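PDB 3NOL: glutamine cyclotransferase, which catalyses the cyclisation of N-terminal glutamine to pyroglutamate with release of ammonia, and folds as a beta-propeller. Local coordinates for residues K98-T103 against Q137-S142; T161-V164 against E169-P172; H237-T242 against I252-R257. All coordinates share one frame; numbering follows the deposited sequence.

Contact 1: K98-T103 against Q137-S142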
loop_
_atom_site.group_PDB
_atom_site.type_symbol
_atom_site.label_atom_id
_atom_site.label_comp_id
_atom_site.label_asym_id
_atom_site.label_seq_id
_atom_site.Cartn_x
_atom_site.Cartn_y
_atom_site.Cartn_z
ATOM N N LYS A 98 7.532 -3.303 14.919
ATOM C CA LYS A 98 6.300 -4.062 14.715
ATOM C C LYS A 98 5.803 -3.940 13.279
ATOM O O LYS A 98 6.199 -3.024 12.548
ATOM C CB LYS A 98 5.203 -3.546 15.657
ATOM C CG LYS A 98 5.629 -3.410 17.107
ATOM C CD LYS A 98 5.691 -4.767 17.774
ATOM C CE LYS A 98 5.831 -4.650 19.294
ATOM N NZ LYS A 98 7.191 -4.990 19.759
ATOM N N ILE A 99 4.919 -4.855 12.899
ATOM C CA ILE A 99 4.102 -4.674 11.698
ATOM C C ILE A 99 2.659 -4.664 12.184
ATOM O O ILE A 99 2.279 -5.460 13.075
ATOM C CB ILE A 99 4.338 -5.784 10.654
ATOM C CG1 ILE A 99 5.805 -5.741 10.179
ATOM C CG2 ILE A 99 3.318 -5.663 9.465
ATOM C CD1 ILE A 99 6.146 -6.808 9.157
ATOM N N VAL A 100 1.876 -3.739 11.636
ATOM C CA VAL A 100 0.458 -3.615 11.949
ATOM C C VAL A 100 -0.318 -3.939 10.666
ATOM O O VAL A 100 0.094 -3.549 9.556
ATOM C CB VAL A 100 0.105 -2.187 12.429
ATOM C CG1 VAL A 100 -1.375 -2.103 12.789
ATOM C CG2 VAL A 100 1.015 -1.748 13.613
ATOM N N GLY A 101 -1.397 -4.688 10.813
ATOM C CA GLY A 101 -2.166 -5.167 9.665
ATOM C C GLY A 101 -3.665 -4.941 9.864
ATOM O O GLY A 101 -4.179 -5.061 10.991
ATOM N N LEU A 102 -4.352 -4.638 8.757
ATOM C CA LEU A 102 -5.811 -4.551 8.690
ATOM C C LEU A 102 -6.428 -5.836 8.124
ATOM O O LEU A 102 -5.713 -6.723 7.649
ATOM C CB LEU A 102 -6.204 -3.359 7.809
ATOM C CG LEU A 102 -5.547 -2.017 8.222
ATOM C CD1 LEU A 102 -5.983 -0.926 7.242
ATOM C CD2 LEU A 102 -5.861 -1.667 9.704
ATOM N N THR A 103 -7.755 -5.936 8.195
ATOM C CA THR A 103 -8.470 -7.101 7.626
ATOM C C THR A 103 -9.597 -6.644 6.693
ATOM O O THR A 103 -10.011 -5.482 6.736
ATOM C CB THR A 103 -9.072 -8.031 8.699
ATOM O OG1 THR A 103 -9.979 -7.277 9.494
ATOM C CG2 THR A 103 -7.955 -8.660 9.611
ATOM N N GLN A 137 4.678 10.128 13.415
ATOM C CA GLN A 137 3.799 10.221 14.601
ATOM C C GLN A 137 2.568 9.308 14.604
ATOM O O GLN A 137 2.084 8.939 15.672
ATOM C CB GLN A 137 3.305 11.651 14.785
ATOM C CG GLN A 137 4.369 12.641 15.245
ATOM C CD GLN A 137 3.773 14.012 15.474
ATOM O OE1 GLN A 137 3.527 14.410 16.613
ATOM N NE2 GLN A 137 3.483 14.724 14.383
ATOM N N TYR A 138 2.040 8.998 13.420
ATOM C CA TYR A 138 0.763 8.271 13.293
ATOM C C TYR A 138 0.774 7.182 12.236
ATOM O O TYR A 138 1.509 7.276 11.249
ATOM C CB TYR A 138 -0.362 9.237 12.896
ATOM C CG TYR A 138 -0.473 10.442 13.778
ATOM C CD1 TYR A 138 -0.937 10.326 15.090
ATOM C CD2 TYR A 138 -0.109 11.701 13.301
ATOM C CE1 TYR A 138 -1.033 11.433 15.911
ATOM C CE2 TYR A 138 -0.201 12.826 14.111
ATOM C CZ TYR A 138 -0.664 12.691 15.408
ATOM O OH TYR A 138 -0.746 13.823 16.201
ATOM N N LEU A 139 -0.064 6.169 12.451
ATOM C CA LEU A 139 -0.478 5.265 11.372
ATOM C C LEU A 139 -1.587 5.965 10.613
ATOM O O LEU A 139 -2.376 6.699 11.203
ATOM C CB LEU A 139 -1.003 3.949 11.942
ATOM C CG LEU A 139 0.139 3.078 12.506
ATOM C CD1 LEU A 139 -0.296 2.155 13.690
ATOM C CD2 LEU A 139 0.901 2.285 11.412
ATOM N N ILE A 140 -1.692 5.671 9.322
ATOM C CA ILE A 140 -2.665 6.342 8.484
ATOM C C ILE A 140 -3.351 5.251 7.680
ATOM O O ILE A 140 -2.677 4.470 6.994
ATOM C CB ILE A 140 -2.004 7.348 7.533
ATOM C CG1 ILE A 140 -1.157 8.380 8.302
ATOM C CG2 ILE A 140 -3.084 8.011 6.648
ATOM C CD1 ILE A 140 -0.213 9.113 7.378
ATOM N N MET A 141 -4.672 5.172 7.809
ATOM C CA MET A 141 -5.440 4.115 7.177
ATOM C C MET A 141 -6.530 4.642 6.228
ATOM O O MET A 141 -7.235 5.613 6.547
ATOM C CB MET A 141 -6.048 3.178 8.232
ATOM C CG MET A 141 -7.211 3.697 9.026
ATOM S SD MET A 141 -7.804 2.433 10.212
ATOM C CE MET A 141 -8.633 1.243 9.177
ATOM N N SER A 142 -6.635 3.996 5.068
ATOM C CA SER A 142 -7.738 4.211 4.122
ATOM C C SER A 142 -8.733 3.043 4.256
ATOM O O SER A 142 -8.440 2.024 4.917
ATOM C CB SER A 142 -7.210 4.255 2.682
ATOM O OG SER A 142 -6.553 3.030 2.346
#
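No ring or other flat group enters the join between Val100 and Leu102 on one side and Leu139 and Met141 on the other; the one aromatic ring of the two segments, that of Tyr138, has Gln137 CB over one face near its rim and stays clear of 98-103. The contact is instead two separate meetings of aliphatic ends. At one, the methyl Val100 CG2 comes within 4.1 Å of Leu139 CD1, the two side chains slanting across each other. At the other, the thioether methyl fits against the fork of a leucine: Met141 CE lies 3.9 Å from Leu102 CD1 and 4.1 Å from Leu102 CD2. Met141 reaches there by a bend at its last torsion (chi3 -73°), which turns the methyl aside from the otherwise extended run of CB, CG and SD. The backbones do not touch, with 8.8 Å between Leu102 CA and Met141 CA, and between these two segments the contact is made by side chains. The touching parts run almost the same way, 17° apart. Ser142 OG is hydrogen-bonded to Asn175 O and Gly131 N. This is face-to-face packing of adjacent propeller blades, strand 98-103 from the four-stranded sheet that runs from strand 89-95 to strand 119-124 and strand 139-141 from the next sheet. Leu132 of strand 132-134 touches Val100, Leu102 and Met141; strand 147-151 lies beside Met141 through Arg149 and Leu151.

Contact 2: T161-V164 against E169-P172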
loop_
_atom_site.group_PDB
_atom_site.type_symbol
_atom_site.label_atom_id
_atom_site.label_comp_id
_atom_site.label_asym_id
_atom_site.label_seq_id
_atom_site.Cartn_x
_atom_site.Cartn_y
_atom_site.Cartn_z
ATOM N N THR A 161 -9.208 12.808 11.521
ATOM C CA THR A 161 -9.948 12.204 10.418
ATOM C C THR A 161 -10.086 13.282 9.363
ATOM O O THR A 161 -10.514 14.420 9.673
ATOM C CB THR A 161 -11.330 11.702 10.910
ATOM O OG1 THR A 161 -11.153 10.756 11.975
ATOM C CG2 THR A 161 -12.131 11.062 9.799
ATOM N N ILE A 162 -9.700 12.956 8.126
ATOM C CA ILE A 162 -9.791 13.926 7.025
ATOM C C ILE A 162 -10.524 13.316 5.832
ATOM O O ILE A 162 -10.540 12.100 5.670
ATOM C CB ILE A 162 -8.400 14.476 6.588
ATOM C CG1 ILE A 162 -7.546 13.378 5.931
ATOM C CG2 ILE A 162 -7.700 15.165 7.791
ATOM C CD1 ILE A 162 -6.177 13.854 5.363
ATOM N N THR A 163 -11.120 14.185 5.016
ATOM C CA THR A 163 -11.853 13.765 3.835
ATOM C C THR A 163 -11.051 14.212 2.624
ATOM O O THR A 163 -10.708 15.404 2.486
ATOM C CB THR A 163 -13.289 14.348 3.816
ATOM O OG1 THR A 163 -14.003 13.901 4.987
ATOM C CG2 THR A 163 -14.057 13.888 2.580
ATOM N N VAL A 164 -10.756 13.257 1.753
ATOM C CA VAL A 164 -9.905 13.535 0.594
ATOM C C VAL A 164 -10.729 14.071 -0.566
ATOM O O VAL A 164 -11.796 13.529 -0.879
ATOM C CB VAL A 164 -9.046 12.304 0.176
ATOM C CG1 VAL A 164 -8.222 12.623 -1.064
ATOM C CG2 VAL A 164 -8.138 11.870 1.352
ATOM N N GLU A 169 -13.974 18.035 -4.860
ATOM C CA GLU A 169 -14.989 16.982 -4.702
ATOM C C GLU A 169 -14.408 15.720 -4.058
ATOM O O GLU A 169 -13.259 15.369 -4.298
ATOM C CB GLU A 169 -15.678 16.664 -6.048
ATOM C CG GLU A 169 -16.162 17.924 -6.816
ATOM C CD GLU A 169 -17.165 18.776 -6.044
ATOM O OE1 GLU A 169 -17.913 18.253 -5.182
ATOM O OE2 GLU A 169 -17.210 19.998 -6.296
ATOM N N GLU A 170 -15.223 15.047 -3.253
ATOM C CA GLU A 170 -14.796 13.817 -2.568
ATOM C C GLU A 170 -14.212 12.793 -3.553
ATOM O O GLU A 170 -14.774 12.571 -4.626
ATOM C CB GLU A 170 -16.015 13.194 -1.852
ATOM C CG GLU A 170 -16.374 13.850 -0.492
ATOM C CD GLU A 170 -17.882 13.903 -0.215
ATOM O OE1 GLU A 170 -18.624 13.010 -0.696
ATOM O OE2 GLU A 170 -18.330 14.846 0.496
ATOM N N LEU A 171 -13.107 12.147 -3.162
ATOM C CA LEU A 171 -12.474 11.136 -3.999
ATOM C C LEU A 171 -12.522 9.791 -3.264
ATOM O O LEU A 171 -11.760 9.566 -2.301
ATOM C CB LEU A 171 -11.013 11.519 -4.302
ATOM C CG LEU A 171 -10.220 10.509 -5.152
ATOM C CD1 LEU A 171 -10.825 10.272 -6.570
ATOM C CD2 LEU A 171 -8.735 10.922 -5.250
ATOM N N PRO A 172 -13.456 8.921 -3.675
ATOM C CA PRO A 172 -13.550 7.616 -3.030
ATOM C C PRO A 172 -12.590 6.575 -3.639
ATOM O O PRO A 172 -11.855 6.867 -4.615
ATOM C CB PRO A 172 -14.995 7.218 -3.317
ATOM C CG PRO A 172 -15.198 7.735 -4.736
ATOM C CD PRO A 172 -14.504 9.092 -4.710
#
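Val164 and Leu171 bring the backbones of the two segments together, their CA atoms 5.8 Å apart. The link is a single hydrogen bond, from Leu171 N to Val164 O at 3.0 Å, with an angle of 156° at the hydrogen. The donor does not approach head-on: the angle at the oxygen is 141° and the nitrogen stands tilted 33° from the carbonyl plane. The same oxygen also receives a weaker contact from the preceding residue, Glu170 CA lying 3.5 Å from Val164 O with its hydrogen directed at it, so one carbonyl takes both an N-H and a C-H. Leu171 O, by contrast, is buried here without a partner. The two segments belong to a beta hairpin, strand 158-166 turning back into the short strand 169-170, at the outer rim of one blade of the propeller. Next to the bonded backbone, Thr163 CG2 meets the aliphatic part of Glu170, 3.8 Å from Glu170 CG. The threonine methyl is anti to its own nitrogen, its hydroxyl anti to the carbonyl carbon, which leaves carbon rather than oxygen facing the glutamate chain. Pro146 also touches both residues. The other pair is looser: Val164 CG1 stands 4.4 Å from Leu171 CB. Both side chains lie against Val204 of strand 204-209, and strand 193-197 adds Ile197 next to Val164 and Val195 next to Leu171, which joins the hairpin to the following blade.

Contact 3: H237-T242 against I252-R257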
loop_
_atom_site.group_PDB
_atom_site.type_symbol
_atom_site.label_atom_id
_atom_site.label_comp_id
_atom_site.label_asym_id
_atom_site.label_seq_id
_atom_site.Cartn_x
_atom_site.Cartn_y
_atom_site.Cartn_z
ATOM N N HIS A 237 15.859 6.755 -1.740
ATOM C CA HIS A 237 14.789 7.380 -2.533
ATOM C C HIS A 237 14.391 6.532 -3.757
ATOM O O HIS A 237 14.499 6.965 -4.915
ATOM C CB HIS A 237 15.153 8.827 -2.887
ATOM C CG HIS A 237 14.767 9.819 -1.826
ATOM N ND1 HIS A 237 14.363 11.105 -2.127
ATOM C CD2 HIS A 237 14.720 9.716 -0.473
ATOM C CE1 HIS A 237 14.096 11.754 -1.003
ATOM N NE2 HIS A 237 14.295 10.931 0.015
ATOM N N ARG A 238 13.920 5.323 -3.465
ATOM C CA ARG A 238 13.358 4.427 -4.484
ATOM C C ARG A 238 11.859 4.256 -4.286
ATOM O O ARG A 238 11.413 3.804 -3.219
ATOM C CB ARG A 238 14.052 3.054 -4.458
ATOM C CG ARG A 238 15.537 3.083 -4.858
ATOM C CD ARG A 238 16.167 1.676 -4.922
ATOM N NE ARG A 238 16.231 1.065 -3.588
ATOM C CZ ARG A 238 16.567 -0.202 -3.316
ATOM N NH1 ARG A 238 16.886 -1.064 -4.278
ATOM N NH2 ARG A 238 16.585 -0.615 -2.046
ATOM N N LEU A 239 11.098 4.611 -5.320
ATOM C CA LEU A 239 9.652 4.442 -5.319
ATOM C C LEU A 239 9.293 3.177 -6.108
ATOM O O LEU A 239 9.715 3.024 -7.261
ATOM C CB LEU A 239 8.987 5.658 -5.967
ATOM C CG LEU A 239 7.456 5.716 -6.000
ATOM C CD1 LEU A 239 6.860 5.673 -4.607
ATOM C CD2 LEU A 239 6.966 6.946 -6.765
ATOM N N PHE A 240 8.510 2.302 -5.489
ATOM C CA PHE A 240 8.156 1.010 -6.078
ATOM C C PHE A 240 6.641 0.924 -6.195
ATOM O O PHE A 240 5.919 1.225 -5.228
ATOM C CB PHE A 240 8.614 -0.147 -5.179
ATOM C CG PHE A 240 10.099 -0.203 -4.945
ATOM C CD1 PHE A 240 10.945 -0.757 -5.916
ATOM C CD2 PHE A 240 10.648 0.300 -3.755
ATOM C CE1 PHE A 240 12.315 -0.837 -5.688
ATOM C CE2 PHE A 240 12.026 0.225 -3.522
ATOM C CZ PHE A 240 12.854 -0.338 -4.476
ATOM N N VAL A 241 6.170 0.459 -7.347
ATOM C CA VAL A 241 4.726 0.253 -7.539
ATOM C C VAL A 241 4.466 -1.137 -8.121
ATOM O O VAL A 241 5.270 -1.657 -8.916
ATOM C CB VAL A 241 4.098 1.337 -8.447
ATOM C CG1 VAL A 241 4.172 2.730 -7.764
ATOM C CG2 VAL A 241 4.782 1.364 -9.836
ATOM N N THR A 242 3.362 -1.748 -7.705
ATOM C CA THR A 242 2.948 -3.024 -8.281
ATOM C C THR A 242 1.405 -3.126 -8.344
ATOM O O THR A 242 0.682 -2.122 -8.208
ATOM C CB THR A 242 3.638 -4.242 -7.542
ATOM O OG1 THR A 242 3.472 -5.465 -8.299
ATOM C CG2 THR A 242 3.079 -4.406 -6.129
ATOM N N ILE A 252 10.265 3.296 -10.116
ATOM C CA ILE A 252 9.961 4.406 -11.043
ATOM C C ILE A 252 10.423 5.761 -10.533
ATOM O O ILE A 252 10.429 6.025 -9.327
ATOM C CB ILE A 252 8.442 4.517 -11.372
ATOM C CG1 ILE A 252 7.596 4.744 -10.091
ATOM C CG2 ILE A 252 7.959 3.324 -12.179
ATOM C CD1 ILE A 252 6.116 5.136 -10.413
ATOM N N THR A 253 10.788 6.629 -11.468
ATOM C CA THR A 253 10.920 8.059 -11.169
ATOM C C THR A 253 9.721 8.813 -11.775
ATOM O O THR A 253 8.997 8.263 -12.612
ATOM C CB THR A 253 12.276 8.634 -11.669
ATOM O OG1 THR A 253 12.396 8.398 -13.070
ATOM C CG2 THR A 253 13.479 7.975 -10.915
ATOM N N LEU A 254 9.503 10.046 -11.314
ATOM C CA LEU A 254 8.360 10.863 -11.735
ATOM C C LEU A 254 8.830 12.152 -12.367
ATOM O O LEU A 254 9.798 12.752 -11.896
ATOM C CB LEU A 254 7.476 11.213 -10.527
ATOM C CG LEU A 254 6.924 10.022 -9.769
ATOM C CD1 LEU A 254 6.124 10.556 -8.575
ATOM C CD2 LEU A 254 6.069 9.182 -10.714
ATOM N N THR A 255 8.143 12.562 -13.432
ATOM C CA THR A 255 8.352 13.885 -14.024
ATOM C C THR A 255 7.013 14.538 -14.289
ATOM O O THR A 255 6.090 13.888 -14.803
ATOM C CB THR A 255 9.143 13.827 -15.353
ATOM O OG1 THR A 255 8.482 12.953 -16.277
ATOM C CG2 THR A 255 10.570 13.339 -15.110
ATOM N N GLN A 256 6.925 15.831 -13.982
ATOM C CA GLN A 256 5.680 16.555 -14.191
ATOM C C GLN A 256 5.409 16.686 -15.680
ATOM O O GLN A 256 6.288 17.090 -16.455
ATOM C CB GLN A 256 5.689 17.932 -13.509
ATOM C CG GLN A 256 4.332 18.640 -13.646
ATOM C CD GLN A 256 4.295 20.030 -13.031
ATOM O OE1 GLN A 256 5.093 20.368 -12.162
ATOM N NE2 GLN A 256 3.351 20.842 -13.487
ATOM N N ARG A 257 4.207 16.310 -16.081
ATOM C CA ARG A 257 3.791 16.408 -17.480
ATOM C C ARG A 257 3.530 17.871 -17.901
ATOM O O ARG A 257 3.055 18.690 -17.095
ATOM C CB ARG A 257 2.542 15.557 -17.708
ATOM C CG ARG A 257 2.006 15.567 -19.144
ATOM C CD ARG A 257 0.657 14.870 -19.217
ATOM N NE ARG A 257 0.771 13.451 -18.868
ATOM C CZ ARG A 257 -0.257 12.613 -18.763
ATOM N NH1 ARG A 257 -1.502 13.041 -18.977
ATOM N NH2 ARG A 257 -0.034 11.344 -18.444
HETATM O O HOH W 1 12.395 5.861 -7.510
#
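Leu239, Val241, Ile252 and Leu254 form the apolar centre, with Leu239 and Ile252 in the middle. Leu239 CD2 is the shared methyl: it lies 4.0 Å from Ile252 CG1 and 4.1 Å from Leu254 CD1, the two leucines crossing at about a right angle. Ile252 CG1 sits between its own backbone N and carbonyl carbon (chi1 59°), and from there the chain extends to bring CD1 against the fork of Val241, 4.0 Å from Val241 CG2. Around this carbon core the backbones are joined at one end. Ile252 N donates to Leu239 O at 2.9 Å. The reverse link is made through a water, which accepts from Leu239 N at 2.8 Å and donates to Ile252 O at 2.7 Å; thus both polar groups are satisfied although they do not meet directly. Beyond, the strands part, their short axes making 103°. Further out on 237-242, one face of the Arg238 guanidinium has Phe240 CZ over its rim, and Arg238 NE forms a salt bridge with Asp233. At the far end of 252-257, Arg257 NH2 pairs with Asp30 and Asp209. His237 and Arg238 opposite Asp233 make a G1 bulge, and the whole is a propeller-blade hairpin: the N-terminal strand 28-38 pairs antiparallel with strand 248-256 near the C-terminus, consistent with the "velcro" closure of beta-propellers.

In the fold
The three contacts follow one another along the chain without touching. Contacts 1 and 2 share a sheet: 137-142 and 161-164 lie in the same blade, which contact 1 joins to the preceding blade and contact 2 edges on the outside. Their centres are about 19 Å apart, their nearest atoms about 7 Å. Contact 3 belongs to the closing blade, across the chain's centre from contact 1, with about 23 Å between centres, and about 24 Å from the centre of contact 2. Ser142 and Leu239 each have a side chain about 9 Å from the calcium ion, whose site comprises Phe48, Glu176, Leu177, Glu178 and Ile230. A glycerol, probably from the crystallisation liquor, lies about 5 Å from the Val100 side chain.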